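Long-range contacts in OLD nuclease (PDB 6P74), which degrades linear and supercoiled double-stranded DNA in the 5'-to-3' direction, nicks circular DNA, and hydrolyses ATP in a DNA-stimulated manner: residues V7-D15 with Q59-R68; F85-T93 with D104-P115. All blocks are in the same frame, centred on the assembly; numbering follows the deposited sequence.

Contacts 1 and 2 both belong to the N-terminal part of the ATPase domain and reach the same antiparallel sheet, in which strand 70-76 pairs with strand 2-10 and with strand 85-97. Their centres lie 21 Å apart and their nearest atoms about 7 Å apart, without touching; along the chain, contact 1 closes before contact 2 opens. They differ in their relation to the nucleotide site. In contact 1 the side chain of R11 comes within about 7 Å of that of T35, inferred to bind ATP, whereas contact 2 lies away from the annotated sites. Helix 34-45, which begins with the last residues of the P-loop, packs on side chains of both.

Contact 1: V7-D15 with Q59-R68; sequences VKNFRCLED and QDFINFDTTR
The tight hairpin turn joining strands 2-10 and 13-19 of the ATPase domain meets the loop before strand 70-76 through the backbones of N9, F10 and R11 and those of D60, F61 and I62. A single bridge pairs F10 with F61. On its two sides R11 N donates to D60 O (2.7 Å, N-H...O 161°), and I62 N donates to N9 O over a longer 3.2 Å. R11 O in turn receives the CA-H of I62.

Beside this bridge R11 and D60 run side by side in the same direction. The R11 chain is extended from CG to NE, which carries its guanidinium to D60 OD1: NE bonds at 2.9 Å, and NH2 adds a weak bond to the same oxygen. OD1 is met from above the carboxylate plane, 61° out of it, while D60 OD2 accepts from the backbone N of R56, so both carboxylate oxygens have partners. The other flat neighbour is F10, whose CZ lies 3.3 Å from the plane of the R11 guanidinium, offset toward its rim.

At the opposite end, E14 has CG anti to its backbone N (chi1 171°) and passes its CB 3.8 Å from I62 CD1. Its OE1 forms a salt bridge with R68 NH1 at 3.2 Å, whose hydrogen bond is weak, and OE2 forms a salt bridge with R333. The side chains of N9 and R68 cross at about a right angle, with R68 CD 3.5 Å from N9 OD1, while N9 ND2 bonds to A69 O.

N9 and F10 together opposite L13 make a G1 beta bulge. The bonds L13 N to F10 O and F10 N to L13 O close a type II' beta turn, typical of a two-residue beta hairpin.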
loop_
_atom_site.group_PDB
_atom_site.type_symbol
_atom_site.label_atom_id
_atom_site.label_comp_id
_atom_site.label_asym_id
_atom_site.label_seq_id
_atom_site.Cartn_x
_atom_site.Cartn_y
_atom_site.Cartn_z
ATOM N N VAL A 7 10.829 -5.170 15.720
ATOM C CA VAL A 7 9.907 -4.139 15.278
ATOM C C VAL A 7 9.087 -3.679 16.469
ATOM O O VAL A 7 8.525 -4.502 17.199
ATOM C CB VAL A 7 8.995 -4.643 14.146
ATOM C CG1 VAL A 7 8.109 -3.528 13.649
ATOM C CG2 VAL A 7 9.832 -5.184 13.010
ATOM N N LYS A 8 9.025 -2.369 16.672
ATOM C CA LYS A 8 8.247 -1.796 17.760
ATOM C C LYS A 8 7.397 -0.672 17.200
ATOM O O LYS A 8 7.931 0.293 16.642
ATOM C CB LYS A 8 9.151 -1.273 18.884
ATOM C CG LYS A 8 10.047 -2.323 19.513
ATOM C CD LYS A 8 10.730 -1.782 20.767
ATOM C CE LYS A 8 11.414 -2.901 21.554
ATOM N NZ LYS A 8 11.453 -2.644 23.031
ATOM N N ASN A 9 6.079 -0.805 17.333
ATOM C CA ASN A 9 5.139 0.278 17.084
ATOM C C ASN A 9 4.925 0.568 15.600
ATOM O O ASN A 9 4.479 1.671 15.237
ATOM C CB ASN A 9 5.582 1.551 17.819
ATOM C CG ASN A 9 5.547 1.386 19.329
ATOM O OD1 ASN A 9 4.601 0.822 19.877
ATOM N ND2 ASN A 9 6.579 1.868 20.007
ATOM N N PHE A 10 5.200 -0.397 14.720
ATOM C CA PHE A 10 5.070 -0.198 13.280
ATOM C C PHE A 10 3.804 -0.906 12.781
ATOM O O PHE A 10 3.748 -2.140 12.740
ATOM C CB PHE A 10 6.320 -0.694 12.556
ATOM C CG PHE A 10 6.227 -0.591 11.067
ATOM C CD1 PHE A 10 6.066 0.647 10.455
ATOM C CD2 PHE A 10 6.277 -1.731 10.276
ATOM C CE1 PHE A 10 5.961 0.749 9.085
ATOM C CE2 PHE A 10 6.182 -1.637 8.903
ATOM C CZ PHE A 10 6.025 -0.394 8.306
ATOM N N ARG A 11 2.797 -0.119 12.391
ATOM C CA ARG A 11 1.498 -0.640 11.965
ATOM C C ARG A 11 0.921 -1.584 13.018
ATOM O O ARG A 11 0.720 -1.180 14.169
ATOM C CB ARG A 11 1.621 -1.309 10.592
ATOM C CG ARG A 11 1.804 -0.281 9.478
ATOM C CD ARG A 11 2.269 -0.887 8.163
ATOM N NE ARG A 11 2.866 0.127 7.285
ATOM C CZ ARG A 11 3.188 -0.073 6.008
ATOM N NH1 ARG A 11 2.962 -1.253 5.436
ATOM N NH2 ARG A 11 3.728 0.908 5.294
ATOM N N CYS A 12 0.653 -2.835 12.652
ATOM C CA CYS A 12 0.078 -3.767 13.614
ATOM C C CYS A 12 1.116 -4.405 14.533
ATOM O O CYS A 12 0.725 -5.110 15.472
ATOM C CB CYS A 12 -0.725 -4.856 12.886
ATOM S SG CYS A 12 0.180 -5.810 11.636
ATOM N N LEU A 13 2.414 -4.160 14.315
ATOM C CA LEU A 13 3.481 -4.833 15.062
ATOM C C LEU A 13 3.851 -3.979 16.265
ATOM O O LEU A 13 4.717 -3.102 16.193
ATOM C CB LEU A 13 4.692 -5.089 14.169
ATOM C CG LEU A 13 4.437 -5.860 12.869
ATOM C CD1 LEU A 13 5.727 -6.070 12.094
ATOM C CD2 LEU A 13 3.767 -7.190 13.168
ATOM N N GLU A 14 3.208 -4.250 17.402
ATOM C CA GLU A 14 3.505 -3.482 18.606
ATOM C C GLU A 14 4.911 -3.776 19.103
ATOM O O GLU A 14 5.690 -2.849 19.374
ATOM C CB GLU A 14 2.480 -3.774 19.693
ATOM C CG GLU A 14 2.842 -3.173 21.037
ATOM C CD GLU A 14 1.638 -2.966 21.937
ATOM O OE1 GLU A 14 1.566 -1.894 22.576
ATOM O OE2 GLU A 14 0.764 -3.862 22.008
ATOM N N ASP A 15 5.262 -5.056 19.207
ATOM C CA ASP A 15 6.582 -5.459 19.687
ATOM C C ASP A 15 6.711 -6.867 19.111
ATOM O O ASP A 15 5.784 -7.676 19.241
ATOM C CB ASP A 15 6.678 -5.280 21.200
ATOM C CG ASP A 15 8.070 -5.582 21.739
ATOM O OD1 ASP A 15 8.847 -6.274 21.050
ATOM O OD2 ASP A 15 8.396 -5.125 22.855
ATOM N N GLN A 59 -0.415 6.926 9.442
ATOM C CA GLN A 59 -0.781 5.576 9.003
ATOM C C GLN A 59 0.142 4.469 9.521
ATOM O O GLN A 59 -0.311 3.353 9.792
ATOM C CB GLN A 59 -0.820 5.520 7.469
ATOM C CG GLN A 59 -2.024 6.215 6.810
ATOM C CD GLN A 59 -1.693 7.599 6.230
ATOM O OE1 GLN A 59 -0.961 8.388 6.838
ATOM N NE2 GLN A 59 -2.233 7.892 5.048
ATOM N N ASP A 60 1.438 4.746 9.652
ATOM C CA ASP A 60 2.399 3.693 9.955
ATOM C C ASP A 60 2.633 3.485 11.447
ATOM O O ASP A 60 3.271 2.500 11.826
ATOM C CB ASP A 60 3.728 3.984 9.246
ATOM C CG ASP A 60 3.665 3.682 7.749
ATOM O OD1 ASP A 60 2.694 3.009 7.314
ATOM O OD2 ASP A 60 4.582 4.115 7.008
ATOM N N PHE A 61 2.129 4.371 12.297
ATOM C CA PHE A 61 2.231 4.183 13.736
ATOM C C PHE A 61 1.108 3.289 14.238
ATOM O O PHE A 61 -0.008 3.315 13.708
ATOM C CB PHE A 61 2.155 5.526 14.461
ATOM C CG PHE A 61 3.313 6.429 14.189
ATOM C CD1 PHE A 61 3.357 7.193 13.033
ATOM C CD2 PHE A 61 4.354 6.530 15.098
ATOM C CE1 PHE A 61 4.426 8.040 12.784
ATOM C CE2 PHE A 61 5.429 7.378 14.859
ATOM C CZ PHE A 61 5.467 8.133 13.701
ATOM N N ILE A 62 1.401 2.508 15.284
ATOM C CA ILE A 62 0.343 1.767 15.965
ATOM C C ILE A 62 -0.794 2.711 16.321
ATOM O O ILE A 62 -0.568 3.810 16.834
ATOM C CB ILE A 62 0.866 1.089 17.240
ATOM C CG1 ILE A 62 -0.189 0.209 17.860
ATOM C CG2 ILE A 62 1.249 2.128 18.267
ATOM C CD1 ILE A 62 0.389 -0.699 18.917
ATOM N N ASN A 63 -2.030 2.271 16.075
ATOM C CA ASN A 63 -3.237 3.039 16.416
ATOM C C ASN A 63 -3.203 4.461 15.845
ATOM O O ASN A 63 -3.948 5.340 16.309
ATOM C CB ASN A 63 -3.458 3.105 17.935
ATOM C CG ASN A 63 -3.158 1.794 18.634
ATOM O OD1 ASN A 63 -3.611 0.728 18.212
ATOM N ND2 ASN A 63 -2.384 1.867 19.716
ATOM N N PHE A 64 -2.362 4.700 14.832
ATOM C CA PHE A 64 -2.092 6.052 14.335
ATOM C C PHE A 64 -1.666 6.970 15.485
ATOM O O PHE A 64 -2.023 8.149 15.533
ATOM C CB PHE A 64 -3.308 6.643 13.594
ATOM C CG PHE A 64 -3.633 5.982 12.255
ATOM C CD1 PHE A 64 -3.017 4.803 11.850
ATOM C CD2 PHE A 64 -4.573 6.564 11.400
ATOM C CE1 PHE A 64 -3.335 4.216 10.621
ATOM C CE2 PHE A 64 -4.892 5.984 10.175
ATOM C CZ PHE A 64 -4.273 4.809 9.786
ATOM N N ASP A 65 -0.889 6.420 16.423
ATOM C CA ASP A 65 -0.583 7.087 17.687
ATOM C C ASP A 65 0.313 8.316 17.519
ATOM O O ASP A 65 -0.135 9.450 17.728
ATOM C CB ASP A 65 0.071 6.097 18.653
ATOM C CG ASP A 65 -0.133 6.476 20.104
ATOM O OD1 ASP A 65 0.161 7.631 20.462
ATOM O OD2 ASP A 65 -0.600 5.620 20.884
ATOM N N THR A 66 1.580 8.101 17.163
ATOM C CA THR A 66 2.645 9.083 16.954
ATOM C C THR A 66 3.221 9.636 18.264
ATOM O O THR A 66 4.243 10.316 18.218
ATOM C CB THR A 66 2.249 10.273 16.048
ATOM O OG1 THR A 66 1.482 11.248 16.778
ATOM C CG2 THR A 66 1.492 9.798 14.812
ATOM N N THR A 67 2.607 9.383 19.417
ATOM C CA THR A 67 3.316 9.567 20.676
ATOM C C THR A 67 4.238 8.402 20.976
ATOM O O THR A 67 4.960 8.445 21.978
ATOM C CB THR A 67 2.345 9.738 21.840
ATOM O OG1 THR A 67 1.536 10.905 21.619
ATOM C CG2 THR A 67 3.102 9.853 23.156
ATOM N N ARG A 68 4.209 7.367 20.146
ATOM C CA ARG A 68 5.119 6.241 20.237
ATOM C C ARG A 68 6.102 6.292 19.079
ATOM O O ARG A 68 5.781 6.771 17.990
ATOM C CB ARG A 68 4.360 4.918 20.202
ATOM C CG ARG A 68 3.345 4.757 21.295
ATOM C CD ARG A 68 2.630 3.453 21.104
ATOM N NE ARG A 68 1.691 3.180 22.176
ATOM C CZ ARG A 68 1.052 2.027 22.305
ATOM N NH1 ARG A 68 1.272 1.064 21.421
ATOM N NH2 ARG A 68 0.204 1.836 23.310
#

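Contact 2: F85-T93 with D104-P115; sequences FNITAFRLT and DLEPLDEGGNVP. With SO4 (sulfate ion), chain K.
R91 and E106 face each other as a hydrogen-bonded antiparallel pair, and their side chains lie alongside, pointing the same way. R91 NH1 donates to E106 OE2 at 2.9 Å; the oxygen sits at the guanidinium edge, 7° from its plane, yet the nitrogen approaches from above the carboxylate plane, 47° out of it. A bend at chi3 (-68°) turns the guanidinium so that L108 CD2 covers one of its faces, 3.7 Å from R91 NH2.

Behind this pair stands the backbone. R91 N donates to E106 O, and E106 N donates back to R91 O (2.8 Å). T93 N to D104 O continues the pattern, while T88 N to L108 O (2.9 Å) and L108 N to A89 O mark a classic beta bulge, where T88 and A89 both face L108.

On the face of F90, L92, L105 and P107, L105 CD1 rests between F90 CB and L92 CB. I87 CG2 meets P107 CB at 3.9 Å. Past the turn D109-G112, P115 CB approaches F85 CD1 and P115 CG lies 3.7 Å from I87 CD1. G112 N to D109 O closes the turn, and D109 OD1 accepts from N113 N just after it; a water joins N86 O to E110 N.

Further out, M129 and V44 cover the apolar face, strand 70-76 borders strand 85-97, and L105 N donates to O1 of a sulfate ion (2.9 Å), probably from the crystallisation liquor, which W49 NE1 also binds.

One face thus carries the salt bridge with apolar L108 against it, where R91 and E106 probably offset each other's charge, with a long, weak ion pair from R91 to E71; the other is apolar and packs against helices.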
loop_
_atom_site.group_PDB
_atom_site.type_symbol
_atom_site.label_atom_id
_atom_site.label_comp_id
_atom_site.label_asym_id
_atom_site.label_seq_id
_atom_site.Cartn_x
_atom_site.Cartn_y
_atom_site.Cartn_z
ATOM N N PHE A 85 35.424 0.276 13.238
ATOM C CA PHE A 85 34.126 -0.146 13.745
ATOM C C PHE A 85 33.653 -1.397 13.020
ATOM O O PHE A 85 33.868 -1.548 11.815
ATOM C CB PHE A 85 33.086 0.963 13.588
ATOM C CG PHE A 85 33.460 2.231 14.287
ATOM C CD1 PHE A 85 33.485 2.291 15.670
ATOM C CD2 PHE A 85 33.806 3.360 13.565
ATOM C CE1 PHE A 85 33.842 3.460 16.322
ATOM C CE2 PHE A 85 34.169 4.530 14.210
ATOM C CZ PHE A 85 34.185 4.581 15.591
ATOM N N ASN A 86 33.016 -2.295 13.765
ATOM C CA ASN A 86 32.354 -3.471 13.207
ATOM C C ASN A 86 30.867 -3.362 13.512
ATOM O O ASN A 86 30.446 -3.551 14.659
ATOM C CB ASN A 86 32.939 -4.765 13.774
ATOM C CG ASN A 86 34.389 -4.962 13.389
ATOM O OD1 ASN A 86 34.698 -5.250 12.237
ATOM N ND2 ASN A 86 35.288 -4.805 14.354
ATOM N N ILE A 87 30.083 -3.061 12.495
ATOM C CA ILE A 87 28.645 -2.891 12.639
ATOM C C ILE A 87 27.949 -4.205 12.342
ATOM O O ILE A 87 28.259 -4.876 11.349
ATOM C CB ILE A 87 28.137 -1.788 11.698
ATOM C CG1 ILE A 87 28.858 -0.470 11.996
ATOM C CG2 ILE A 87 26.609 -1.692 11.787
ATOM C CD1 ILE A 87 28.978 -0.164 13.479
ATOM N N THR A 88 26.985 -4.567 13.188
ATOM C CA THR A 88 26.248 -5.819 13.041
ATOM C C THR A 88 24.738 -5.613 12.953
ATOM O O THR A 88 23.989 -6.599 12.972
ATOM C CB THR A 88 26.583 -6.774 14.198
ATOM O OG1 THR A 88 25.924 -6.341 15.394
ATOM C CG2 THR A 88 28.093 -6.801 14.450
ATOM N N ALA A 89 24.266 -4.371 12.852
ATOM C CA ALA A 89 22.829 -4.134 12.795
ATOM C C ALA A 89 22.574 -2.671 12.484
ATOM O O ALA A 89 23.422 -1.812 12.722
ATOM C CB ALA A 89 22.133 -4.521 14.104
ATOM N N PHE A 90 21.389 -2.407 11.942
ATOM C CA PHE A 90 20.883 -1.068 11.703
ATOM C C PHE A 90 19.593 -0.891 12.484
ATOM O O PHE A 90 18.804 -1.835 12.596
ATOM C CB PHE A 90 20.613 -0.840 10.223
ATOM C CG PHE A 90 21.789 -1.080 9.346
ATOM C CD1 PHE A 90 23.073 -0.764 9.778
ATOM C CD2 PHE A 90 21.616 -1.577 8.068
ATOM C CE1 PHE A 90 24.169 -0.961 8.957
ATOM C CE2 PHE A 90 22.710 -1.776 7.228
ATOM C CZ PHE A 90 23.982 -1.478 7.672
ATOM N N ARG A 91 19.375 0.309 13.029
ATOM C CA ARG A 91 18.146 0.624 13.754
ATOM C C ARG A 91 17.500 1.851 13.132
ATOM O O ARG A 91 18.082 2.941 13.160
ATOM C CB ARG A 91 18.383 0.868 15.246
ATOM C CG ARG A 91 17.070 1.085 15.974
ATOM C CD ARG A 91 17.215 1.837 17.268
ATOM N NE ARG A 91 17.917 1.057 18.276
ATOM C CZ ARG A 91 18.979 1.495 18.946
ATOM N NH1 ARG A 91 19.452 2.717 18.719
ATOM N NH2 ARG A 91 19.560 0.718 19.854
ATOM N N LEU A 92 16.296 1.671 12.582
ATOM C CA LEU A 92 15.556 2.747 11.940
ATOM C C LEU A 92 14.489 3.228 12.911
ATOM O O LEU A 92 13.651 2.437 13.362
ATOM C CB LEU A 92 14.928 2.289 10.622
ATOM C CG LEU A 92 14.146 3.347 9.827
ATOM C CD1 LEU A 92 15.052 4.467 9.398
ATOM C CD2 LEU A 92 13.465 2.732 8.606
ATOM N N THR A 93 14.535 4.510 13.253
ATOM C CA THR A 93 13.580 5.096 14.176
ATOM C C THR A 93 12.803 6.184 13.456
ATOM O O THR A 93 13.370 6.946 12.668
ATOM C CB THR A 93 14.270 5.684 15.419
ATOM O OG1 THR A 93 15.111 4.697 16.031
ATOM C CG2 THR A 93 13.233 6.139 16.427
ATOM N N ASP A 104 15.927 8.330 12.018
ATOM C CA ASP A 104 17.353 8.075 12.139
ATOM C C ASP A 104 17.631 6.642 11.705
ATOM O O ASP A 104 16.844 5.734 11.986
ATOM C CB ASP A 104 17.835 8.291 13.578
ATOM C CG ASP A 104 17.378 9.617 14.153
ATOM O OD1 ASP A 104 17.725 10.674 13.578
ATOM O OD2 ASP A 104 16.666 9.600 15.186
ATOM N N LEU A 105 18.741 6.446 11.007
ATOM C CA LEU A 105 19.237 5.118 10.665
ATOM C C LEU A 105 20.527 4.930 11.450
ATOM O O LEU A 105 21.555 5.510 11.106
ATOM C CB LEU A 105 19.458 4.982 9.162
ATOM C CG LEU A 105 19.839 3.591 8.649
ATOM C CD1 LEU A 105 18.775 2.563 8.999
ATOM C CD2 LEU A 105 20.099 3.630 7.144
ATOM N N GLU A 106 20.476 4.151 12.513
ATOM C CA GLU A 106 21.704 4.162 13.280
ATOM C C GLU A 106 22.448 2.843 13.146
ATOM O O GLU A 106 21.824 1.769 13.146
ATOM C CB GLU A 106 21.446 4.419 14.764
ATOM C CG GLU A 106 20.689 5.675 15.080
ATOM C CD GLU A 106 20.235 5.687 16.524
ATOM O OE1 GLU A 106 20.875 6.391 17.339
ATOM O OE2 GLU A 106 19.257 4.961 16.845
ATOM N N PRO A 107 23.778 2.895 13.075
ATOM C CA PRO A 107 24.567 1.670 13.145
ATOM C C PRO A 107 24.742 1.219 14.589
ATOM O O PRO A 107 24.831 2.024 15.521
ATOM C CB PRO A 107 25.905 2.087 12.526
ATOM C CG PRO A 107 26.057 3.511 12.972
ATOM C CD PRO A 107 24.635 4.092 12.967
ATOM N N LEU A 108 24.797 -0.091 14.756
ATOM C CA LEU A 108 24.934 -0.724 16.055
ATOM C C LEU A 108 26.076 -1.720 15.994
ATOM O O LEU A 108 26.252 -2.410 14.987
ATOM C CB LEU A 108 23.641 -1.460 16.475
ATOM C CG LEU A 108 22.389 -0.662 16.814
ATOM C CD1 LEU A 108 21.278 -1.621 17.207
ATOM C CD2 LEU A 108 22.667 0.317 17.937
ATOM N N ASP A 109 26.830 -1.814 17.082
ATOM C CA ASP A 109 27.900 -2.790 17.172
ATOM C C ASP A 109 27.387 -4.070 17.831
ATOM O O ASP A 109 26.229 -4.176 18.256
ATOM C CB ASP A 109 29.116 -2.200 17.914
ATOM C CG ASP A 109 28.830 -1.857 19.390
ATOM O OD1 ASP A 109 27.821 -2.339 19.952
ATOM O OD2 ASP A 109 29.632 -1.103 19.998
ATOM N N GLU A 110 28.281 -5.059 17.906
ATOM C CA GLU A 110 28.001 -6.333 18.555
ATOM C C GLU A 110 27.135 -6.184 19.800
ATOM O O GLU A 110 26.168 -6.926 19.993
ATOM C CB GLU A 110 29.327 -7.003 18.903
ATOM C CG GLU A 110 29.185 -8.375 19.489
ATOM C CD GLU A 110 30.523 -8.994 19.803
ATOM O OE1 GLU A 110 30.913 -8.999 20.991
ATOM O OE2 GLU A 110 31.191 -9.460 18.855
ATOM N N GLY A 111 27.464 -5.221 20.653
ATOM C CA GLY A 111 26.800 -5.037 21.925
ATOM C C GLY A 111 25.577 -4.147 21.916
ATOM O O GLY A 111 25.116 -3.752 22.991
ATOM N N GLY A 112 25.046 -3.801 20.747
ATOM C CA GLY A 112 23.828 -3.020 20.665
ATOM C C GLY A 112 23.978 -1.536 20.901
ATOM O O GLY A 112 22.963 -0.863 21.124
ATOM N N ASN A 113 25.202 -1.004 20.856
ATOM C CA ASN A 113 25.459 0.422 21.019
ATOM C C ASN A 113 25.807 1.077 19.688
ATOM O O ASN A 113 26.340 0.438 18.776
ATOM C CB ASN A 113 26.601 0.670 22.000
ATOM C CG ASN A 113 26.445 -0.120 23.262
ATOM O OD1 ASN A 113 27.239 -1.022 23.542
ATOM N ND2 ASN A 113 25.403 0.192 24.031
ATOM N N VAL A 114 25.509 2.366 19.594
ATOM C CA VAL A 114 25.941 3.163 18.451
ATOM C C VAL A 114 27.374 3.624 18.700
ATOM O O VAL A 114 27.623 4.372 19.660
ATOM C CB VAL A 114 25.008 4.360 18.229
ATOM C CG1 VAL A 114 25.505 5.205 17.062
ATOM C CG2 VAL A 114 23.562 3.872 18.009
ATOM N N PRO A 115 28.339 3.211 17.874
ATOM C CA PRO A 115 29.721 3.666 18.071
ATOM C C PRO A 115 29.821 5.173 17.900
ATOM O O PRO A 115 29.132 5.761 17.066
ATOM C CB PRO A 115 30.507 2.931 16.976
ATOM C CG PRO A 115 29.606 1.894 16.443
ATOM C CD PRO A 115 28.201 2.374 16.670
HETATM S S SO4 K . 18.934 9.319 7.831
HETATM O O1 SO4 K . 18.941 8.680 9.145
HETATM O O2 SO4 K . 19.981 8.758 6.983
HETATM O O3 SO4 K . 17.640 9.120 7.176
HETATM O O4 SO4 K . 19.171 10.748 8.008
HETATM O O HOH W 1 30.667 -5.063 16.637
#